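1-pyrroline-5-carboxylate dehydrogenase (Thermus thermophilus, PDB 1UZB) probably oxidises glutamate semialdehyde, the open-chain form of 1-pyrroline-5-carboxylate, to glutamate with reduction of a nicotinamide cofactor, the second step of proline breakdown. Local coordinates at residues R284-K292 against F485-A495; V121-V129 against A354-V364. One frame throughout, in Å; residues are numbered along the deposited sequence.

In the fold
From the N terminus the chain first lays down residues 121-129, the turn between helices 113-124 and 128-149. It then reaches 284-292, made of strand 284-288 of the six-stranded sheet and the residues leading to strand 293-297 of the seven-stranded one. Residues 354-364, between helices 332-346 and 366-379, return to the first turn and close contact 2 over 224 intervening residues. Finally 485-495, after strand 468-471, closes contact 1 over 192 residues. The two loops therefore cross. Contact 1 ties a late loop to the passage between the sheets, contact 2 an early helix turn to a later connection; their nearest atoms are about 12 Å apart.

Contact 1 of 2, residues R284-K292 against F485-A495; sequences RAYVETGGK and FGGFKLSGTNA
The loop of S491 and T493 meets V287, T289 and G290 where strand 284-288 runs out into the E-T-G-G-K sequence, a form of the aldehyde dehydrogenase signature; in the conformer described, E288 also lies against C322, consistent with a place at the active site. A single beta bridge joins E288 to G492. T493 grips V287 twice: its backbone N gives a hydrogen bond to V287 O (2.9 Å), met almost head-on, and its hydroxyl OG1 accepts a hydrogen bond from V287 N (3.0 Å). With chi1 at 48°, OG1 sits between the backbone N and the carbonyl carbon and faces the strand, while CG2 meets V287 CG2 at 3.8 Å. A water donating to V287 O and accepting from A495 N continues the pairing. Two residues on, T289 N reaches S491 O from above its carbonyl plane (2.9 Å), and T289 OG1 donates to L490 O (2.6 Å). S491 OG returns a bond to G290 O in the carbonyl plane (2.7 Å) and takes another from G444 N. Any CB on G492 would run into V287 O, and its backbone angles call for glycine as well. Around the single bridge, hydroxyls of T493, T289 and S491 thus each bond to backbone atoms across the contact, one as acceptor and two as donors, and hold the loop against residues 287-290.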
loop_
_atom_site.group_PDB
_atom_site.type_symbol
_atom_site.label_atom_id
_atom_site.label_comp_id
_atom_site.label_asym_id
_atom_site.label_seq_id
_atom_site.Cartn_x
_atom_site.Cartn_y
_atom_site.Cartn_z
ATOM N N ARG A 284 14.147 31.065 10.186
ATOM C CA ARG A 284 13.792 29.872 10.928
ATOM C C ARG A 284 14.992 29.587 11.815
ATOM O O ARG A 284 16.135 29.657 11.367
ATOM C CB ARG A 284 13.545 28.687 9.998
ATOM C CG ARG A 284 12.303 28.827 9.148
ATOM C CD ARG A 284 11.961 27.509 8.483
ATOM N NE ARG A 284 10.839 27.660 7.563
ATOM C CZ ARG A 284 10.328 26.670 6.840
ATOM N NH1 ARG A 284 10.834 25.447 6.928
ATOM N NH2 ARG A 284 9.317 26.909 6.017
ATOM N N ALA A 285 14.728 29.299 13.083
ATOM C CA ALA A 285 15.785 28.992 14.035
ATOM C C ALA A 285 15.399 27.735 14.788
ATOM O O ALA A 285 14.339 27.679 15.423
ATOM C CB ALA A 285 15.977 30.149 15.007
ATOM N N TYR A 286 16.253 26.725 14.702
ATOM C CA TYR A 286 16.023 25.462 15.382
ATOM C C TYR A 286 17.068 25.375 16.476
ATOM O O TYR A 286 18.257 25.537 16.218
ATOM C CB TYR A 286 16.154 24.306 14.386
ATOM C CG TYR A 286 15.865 24.677 12.940
ATOM C CD1 TYR A 286 16.885 25.113 12.096
ATOM C CD2 TYR A 286 14.574 24.597 12.419
ATOM C CE1 TYR A 286 16.627 25.457 10.769
ATOM C CE2 TYR A 286 14.306 24.938 11.092
ATOM C CZ TYR A 286 15.339 25.365 10.271
ATOM O OH TYR A 286 15.096 25.684 8.951
ATOM N N VAL A 287 16.621 25.155 17.708
ATOM C CA VAL A 287 17.547 25.086 18.825
ATOM C C VAL A 287 17.311 23.899 19.758
ATOM O O VAL A 287 16.171 23.555 20.073
ATOM C CB VAL A 287 17.491 26.391 19.659
ATOM C CG1 VAL A 287 17.757 27.598 18.765
ATOM C CG2 VAL A 287 16.136 26.522 20.333
ATOM N N GLU A 288 18.404 23.258 20.165
ATOM C CA GLU A 288 18.372 22.140 21.110
ATOM C C GLU A 288 19.211 22.721 22.236
ATOM O O GLU A 288 20.411 22.950 22.066
ATOM C CB GLU A 288 19.030 20.892 20.511
ATOM C CG GLU A 288 18.774 19.596 21.281
ATOM C CD GLU A 288 19.894 19.233 22.244
ATOM O OE1 GLU A 288 20.032 19.891 23.299
ATOM O OE2 GLU A 288 20.645 18.284 21.936
ATOM N N THR A 289 18.578 22.950 23.383
ATOM C CA THR A 289 19.226 23.619 24.502
ATOM C C THR A 289 19.482 22.905 25.826
ATOM O O THR A 289 19.485 23.547 26.880
ATOM C CB THR A 289 18.461 24.913 24.795
ATOM O OG1 THR A 289 17.054 24.633 24.795
ATOM C CG2 THR A 289 18.751 25.954 23.724
ATOM N N GLY A 290 19.694 21.597 25.781
ATOM C CA GLY A 290 19.990 20.860 26.999
ATOM C C GLY A 290 18.816 20.474 27.872
ATOM O O GLY A 290 17.661 20.592 27.471
ATOM N N GLY A 291 19.120 19.994 29.075
ATOM C CA GLY A 291 18.070 19.592 29.993
ATOM C C GLY A 291 18.556 19.321 31.406
ATOM O O GLY A 291 19.734 19.493 31.716
ATOM N N LYS A 292 17.623 18.936 32.270
ATOM C CA LYS A 292 17.923 18.576 33.658
ATOM C C LYS A 292 17.162 17.266 33.780
ATOM O O LYS A 292 16.079 17.189 34.366
ATOM C CB LYS A 292 17.386 19.621 34.642
ATOM C CG LYS A 292 17.880 19.401 36.072
ATOM C CD LYS A 292 19.386 19.633 36.194
ATOM C CE LYS A 292 19.892 19.223 37.570
ATOM N NZ LYS A 292 21.340 19.536 37.757
ATOM N N PHE A 485 15.261 12.294 18.377
ATOM C CA PHE A 485 15.799 13.039 19.512
ATOM C C PHE A 485 15.520 14.540 19.548
ATOM O O PHE A 485 15.866 15.272 18.628
ATOM C CB PHE A 485 17.310 12.801 19.590
ATOM C CG PHE A 485 17.929 13.309 20.853
ATOM C CD1 PHE A 485 17.717 12.649 22.059
ATOM C CD2 PHE A 485 18.693 14.471 20.849
ATOM C CE1 PHE A 485 18.257 13.141 23.244
ATOM C CE2 PHE A 485 19.237 14.970 22.031
ATOM C CZ PHE A 485 19.017 14.304 23.225
ATOM N N GLY A 486 14.909 14.993 20.637
ATOM C CA GLY A 486 14.586 16.402 20.781
ATOM C C GLY A 486 13.622 16.547 21.937
ATOM O O GLY A 486 12.830 15.639 22.203
ATOM N N GLY A 487 13.647 17.698 22.602
ATOM C CA GLY A 487 12.793 17.869 23.761
ATOM C C GLY A 487 11.657 18.863 23.730
ATOM O O GLY A 487 11.265 19.374 22.676
ATOM N N PHE A 488 11.142 19.125 24.930
ATOM C CA PHE A 488 10.031 20.042 25.170
ATOM C C PHE A 488 10.523 21.197 26.041
ATOM O O PHE A 488 11.641 21.173 26.569
ATOM C CB PHE A 488 8.916 19.342 25.960
ATOM C CG PHE A 488 8.356 18.110 25.306
ATOM C CD1 PHE A 488 7.872 17.065 26.092
ATOM C CD2 PHE A 488 8.261 18.007 23.923
ATOM C CE1 PHE A 488 7.299 15.936 25.510
ATOM C CE2 PHE A 488 7.687 16.880 23.330
ATOM C CZ PHE A 488 7.204 15.844 24.128
ATOM N N LYS A 489 9.668 22.199 26.201
ATOM C CA LYS A 489 9.972 23.333 27.060
ATOM C C LYS A 489 11.314 23.998 26.760
ATOM O O LYS A 489 11.654 24.192 25.595
ATOM C CB LYS A 489 9.876 22.871 28.521
ATOM C CG LYS A 489 8.446 22.452 28.893
ATOM C CD LYS A 489 8.387 21.497 30.076
ATOM C CE LYS A 489 8.963 22.105 31.339
ATOM N NZ LYS A 489 8.862 21.131 32.469
ATOM N N LEU A 490 12.087 24.353 27.783
ATOM C CA LEU A 490 13.346 25.028 27.506
ATOM C C LEU A 490 14.481 24.134 27.021
ATOM O O LEU A 490 15.646 24.542 27.002
ATOM C CB LEU A 490 13.767 25.893 28.703
ATOM C CG LEU A 490 12.811 27.080 28.917
ATOM C CD1 LEU A 490 13.364 27.994 30.005
ATOM C CD2 LEU A 490 12.623 27.858 27.617
ATOM N N SER A 491 14.138 22.911 26.623
ATOM C CA SER A 491 15.128 22.006 26.057
ATOM C C SER A 491 15.204 22.271 24.552
ATOM O O SER A 491 16.011 21.669 23.849
ATOM C CB SER A 491 14.760 20.547 26.323
ATOM O OG SER A 491 15.007 20.236 27.682
ATOM N N GLY A 492 14.359 23.173 24.058
ATOM C CA GLY A 492 14.422 23.498 22.646
ATOM C C GLY A 492 13.129 23.569 21.868
ATOM O O GLY A 492 12.036 23.598 22.433
ATOM N N THR A 493 13.271 23.581 20.547
ATOM C CA THR A 493 12.140 23.679 19.633
ATOM C C THR A 493 11.576 22.341 19.144
ATOM O O THR A 493 10.747 22.315 18.240
ATOM C CB THR A 493 12.525 24.538 18.415
ATOM O OG1 THR A 493 13.785 24.090 17.900
ATOM C CG2 THR A 493 12.645 25.998 18.812
ATOM N N ASN A 494 12.019 21.243 19.749
ATOM C CA ASN A 494 11.547 19.905 19.394
ATOM C C ASN A 494 11.865 19.499 17.958
ATOM O O ASN A 494 11.063 18.834 17.302
ATOM C CB ASN A 494 10.031 19.785 19.647
ATOM C CG ASN A 494 9.550 18.337 19.675
ATOM O OD1 ASN A 494 8.731 17.926 18.855
ATOM N ND2 ASN A 494 10.059 17.561 20.628
ATOM N N ALA A 495 13.024 19.922 17.458
ATOM C CA ALA A 495 13.440 19.531 16.116
ATOM C C ALA A 495 14.005 18.132 16.334
ATOM O O ALA A 495 15.124 17.972 16.822
ATOM C CB ALA A 495 14.524 20.468 15.594
HETATM O O HOH W 1 15.365 21.036 18.970
#

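Contact 2 of 2, residues V121-V129 against A354-V364; sequences VYEVGKNWV and AEENPDLGPVV
W128 and N357 pack tightly on the side of this contact nearer solvent, at the turn between helices 113-124 and 128-149, where G125 leaves the first helix with positive phi and N127 is the N-cap of the second. With CG anti to the backbone N (chi1 -167°), the N357 amide stacks on the indole, planes 18° apart, its CB in a CH-pi contact 3.5 Å from the centroid of the five-membered ring. N357 OD1 also takes a hydrogen bond from the backbone N of W128 (3.0 Å), which lies above its carbonyl plane, while NE1 at the ring edge donates to E355 O (3.1 Å). Replacing W128 by a leucine would probably leave E355 O without its indole donor and the N357 amide without a flat surface to lie on. N127 works in two directions: OD1 caps E130 N, and ND2 gives P358 O an in-plane bond of 3.0 Å. Farther along, Y122 OH donates to E355 OE2 (2.7 Å), the carboxylate oxygen lying at the ring edge. The other end is buried but looser. V124 CB and V364 CG2 approach only to 4.3 Å, and a water donating to both V124 O and P362 O bridges the backbones. Between these ends A354 CB presses to 3.4 Å from K126 O, a buried carbonyl oxygen with no polar partner in the model.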
loop_
_atom_site.group_PDB
_atom_site.type_symbol
_atom_site.label_atom_id
_atom_site.label_comp_id
_atom_site.label_asym_id
_atom_site.label_seq_id
_atom_site.Cartn_x
_atom_site.Cartn_y
_atom_site.Cartn_z
ATOM N N VAL A 121 39.044 11.173 21.358
ATOM C CA VAL A 121 39.683 10.798 22.610
ATOM C C VAL A 121 40.630 11.907 23.060
ATOM O O VAL A 121 40.564 12.373 24.199
ATOM C CB VAL A 121 40.481 9.479 22.446
ATOM C CG1 VAL A 121 41.339 9.225 23.677
ATOM C CG2 VAL A 121 39.522 8.314 22.222
ATOM N N TYR A 122 41.503 12.337 22.154
ATOM C CA TYR A 122 42.476 13.375 22.469
ATOM C C TYR A 122 41.960 14.806 22.525
ATOM O O TYR A 122 42.393 15.573 23.387
ATOM C CB TYR A 122 43.654 13.309 21.488
ATOM C CG TYR A 122 44.553 12.116 21.709
ATOM C CD1 TYR A 122 44.725 11.152 20.717
ATOM C CD2 TYR A 122 45.217 11.940 22.923
ATOM C CE1 TYR A 122 45.538 10.041 20.930
ATOM C CE2 TYR A 122 46.029 10.835 23.147
ATOM C CZ TYR A 122 46.184 9.892 22.145
ATOM O OH TYR A 122 46.986 8.796 22.367
ATOM N N GLU A 123 41.040 15.176 21.635
ATOM C CA GLU A 123 40.556 16.554 21.626
ATOM C C GLU A 123 39.477 16.911 22.645
ATOM O O GLU A 123 39.481 18.027 23.176
ATOM C CB GLU A 123 40.073 16.968 20.232
ATOM C CG GLU A 123 39.913 18.485 20.123
ATOM C CD GLU A 123 39.532 18.975 18.737
ATOM O OE1 GLU A 123 39.806 20.162 18.446
ATOM O OE2 GLU A 123 38.955 18.192 17.948
ATOM N N VAL A 124 38.548 15.993 22.910
ATOM C CA VAL A 124 37.495 16.285 23.879
ATOM C C VAL A 124 37.423 15.332 25.073
ATOM O O VAL A 124 36.496 15.404 25.876
ATOM C CB VAL A 124 36.095 16.390 23.210
ATOM C CG1 VAL A 124 36.092 17.533 22.202
ATOM C CG2 VAL A 124 35.723 15.083 22.542
ATOM N N GLY A 125 38.401 14.438 25.186
ATOM C CA GLY A 125 38.451 13.543 26.329
ATOM C C GLY A 125 37.429 12.436 26.476
ATOM O O GLY A 125 37.041 12.094 27.598
ATOM N N LYS A 126 36.984 11.873 25.361
ATOM C CA LYS A 126 36.037 10.767 25.415
ATOM C C LYS A 126 36.830 9.478 25.546
ATOM O O LYS A 126 37.914 9.359 24.969
ATOM C CB LYS A 126 35.205 10.689 24.133
ATOM C CG LYS A 126 34.278 11.857 23.931
ATOM C CD LYS A 126 33.143 11.516 22.982
ATOM C CE LYS A 126 32.095 12.612 23.029
ATOM N NZ LYS A 126 30.854 12.265 22.287
ATOM N N ASN A 127 36.320 8.520 26.316
ATOM C CA ASN A 127 37.022 7.251 26.397
ATOM C C ASN A 127 36.727 6.543 25.069
ATOM O O ASN A 127 36.018 7.084 24.214
ATOM C CB ASN A 127 36.608 6.418 27.633
ATOM C CG ASN A 127 35.161 5.960 27.611
ATOM O OD1 ASN A 127 34.496 5.979 26.582
ATOM N ND2 ASN A 127 34.675 5.520 28.767
ATOM N N TRP A 128 37.271 5.348 24.881
ATOM C CA TRP A 128 37.113 4.637 23.615
ATOM C C TRP A 128 35.694 4.369 23.123
ATOM O O TRP A 128 35.384 4.631 21.960
ATOM C CB TRP A 128 37.888 3.323 23.670
ATOM C CG TRP A 128 39.382 3.472 23.818
ATOM C CD1 TRP A 128 40.072 4.560 24.292
ATOM C CD2 TRP A 128 40.360 2.465 23.553
ATOM N NE1 TRP A 128 41.420 4.283 24.340
ATOM C CE2 TRP A 128 41.623 3.003 23.893
ATOM C CE3 TRP A 128 40.290 1.153 23.065
ATOM C CZ2 TRP A 128 42.809 2.272 23.757
ATOM C CZ3 TRP A 128 41.470 0.426 22.931
ATOM C CH2 TRP A 128 42.711 0.990 23.277
ATOM N N VAL A 129 34.831 3.838 23.984
ATOM C CA VAL A 129 33.471 3.539 23.547
ATOM C C VAL A 129 32.620 4.789 23.333
ATOM O O VAL A 129 31.775 4.817 22.436
ATOM C CB VAL A 129 32.769 2.557 24.516
ATOM C CG1 VAL A 129 33.567 1.263 24.604
ATOM C CG2 VAL A 129 32.605 3.195 25.883
ATOM N N ALA A 354 41.987 10.108 28.885
ATOM C CA ALA A 354 41.071 9.423 27.978
ATOM C C ALA A 354 41.725 8.313 27.148
ATOM O O ALA A 354 41.099 7.285 26.879
ATOM C CB ALA A 354 40.402 10.446 27.060
ATOM N N GLU A 355 42.977 8.511 26.746
ATOM C CA GLU A 355 43.666 7.503 25.942
ATOM C C GLU A 355 43.782 6.159 26.661
ATOM O O GLU A 355 43.898 5.118 26.016
ATOM C CB GLU A 355 45.058 7.996 25.528
ATOM C CG GLU A 355 45.991 8.322 26.686
ATOM C CD GLU A 355 47.415 8.610 26.235
ATOM O OE1 GLU A 355 48.274 8.850 27.106
ATOM O OE2 GLU A 355 47.672 8.592 25.013
ATOM N N GLU A 356 43.752 6.185 27.993
ATOM C CA GLU A 356 43.841 4.960 28.793
ATOM C C GLU A 356 42.506 4.211 28.861
ATOM O O GLU A 356 42.407 3.157 29.489
ATOM C CB GLU A 356 44.287 5.286 30.222
ATOM C CG GLU A 356 45.667 5.919 30.356
ATOM C CD GLU A 356 46.789 4.998 29.912
ATOM O OE1 GLU A 356 46.613 3.764 29.987
ATOM O OE2 GLU A 356 47.855 5.510 29.507
ATOM N N ASN A 357 41.485 4.763 28.211
ATOM C CA ASN A 357 40.139 4.190 28.199
ATOM C C ASN A 357 39.561 3.977 29.598
ATOM O O ASN A 357 39.111 2.885 29.949
ATOM C CB ASN A 357 40.108 2.873 27.420
ATOM C CG ASN A 357 38.695 2.425 27.117
ATOM O OD1 ASN A 357 37.795 3.253 26.978
ATOM N ND2 ASN A 357 38.491 1.118 27.000
ATOM N N PRO A 358 39.562 5.033 30.420
ATOM C CA PRO A 358 39.031 4.952 31.781
ATOM C C PRO A 358 37.513 5.063 31.722
ATOM O O PRO A 358 36.949 5.318 30.656
ATOM C CB PRO A 358 39.651 6.166 32.448
ATOM C CG PRO A 358 39.579 7.179 31.343
ATOM C CD PRO A 358 40.074 6.389 30.144
ATOM N N ASP A 359 36.847 4.867 32.854
ATOM C CA ASP A 359 35.398 5.004 32.869
ATOM C C ASP A 359 35.066 6.471 32.621
ATOM O O ASP A 359 34.088 6.788 31.945
ATOM C CB ASP A 359 34.823 4.547 34.209
ATOM C CG ASP A 359 34.981 3.058 34.428
ATOM O OD1 ASP A 359 34.681 2.286 33.491
ATOM O OD2 ASP A 359 35.398 2.656 35.533
ATOM N N LEU A 360 35.887 7.360 33.175
ATOM C CA LEU A 360 35.711 8.797 32.991
ATOM C C LEU A 360 37.016 9.466 32.607
ATOM O O LEU A 360 38.058 9.210 33.210
ATOM C CB LEU A 360 35.215 9.484 34.265
ATOM C CG LEU A 360 33.728 9.471 34.609
ATOM C CD1 LEU A 360 33.369 8.137 35.232
ATOM C CD2 LEU A 360 33.423 10.599 35.582
ATOM N N GLY A 361 36.953 10.307 31.585
ATOM C CA GLY A 361 38.116 11.063 31.183
ATOM C C GLY A 361 37.965 12.390 31.911
ATOM O O GLY A 361 37.280 12.457 32.932
ATOM N N PRO A 362 38.583 13.466 31.415
ATOM C CA PRO A 362 38.512 14.796 32.026
ATOM C C PRO A 362 37.319 15.568 31.479
ATOM O O PRO A 362 36.728 15.168 30.474
ATOM C CB PRO A 362 39.808 15.432 31.562
ATOM C CG PRO A 362 39.875 14.944 30.141
ATOM C CD PRO A 362 39.499 13.470 30.260
ATOM N N VAL A 363 36.946 16.662 32.136
ATOM C CA VAL A 363 35.881 17.482 31.581
ATOM C C VAL A 363 36.603 18.222 30.450
ATOM O O VAL A 363 37.838 18.259 30.412
ATOM C CB VAL A 363 35.240 18.434 32.624
ATOM C CG1 VAL A 363 34.449 17.610 33.633
ATOM C CG2 VAL A 363 36.292 19.262 33.325
ATOM N N VAL A 364 35.848 18.812 29.534
ATOM C CA VAL A 364 36.439 19.419 28.347
ATOM C C VAL A 364 37.394 20.608 28.419
ATOM O O VAL A 364 38.262 20.743 27.555
ATOM C CB VAL A 364 35.327 19.744 27.313
ATOM C CG1 VAL A 364 34.689 21.087 27.622
ATOM C CG2 VAL A 364 35.899 19.706 25.905
HETATM O O HOH W 2 38.908 20.294 24.754
HETATM O O HOH W 3 35.678 16.339 28.242
#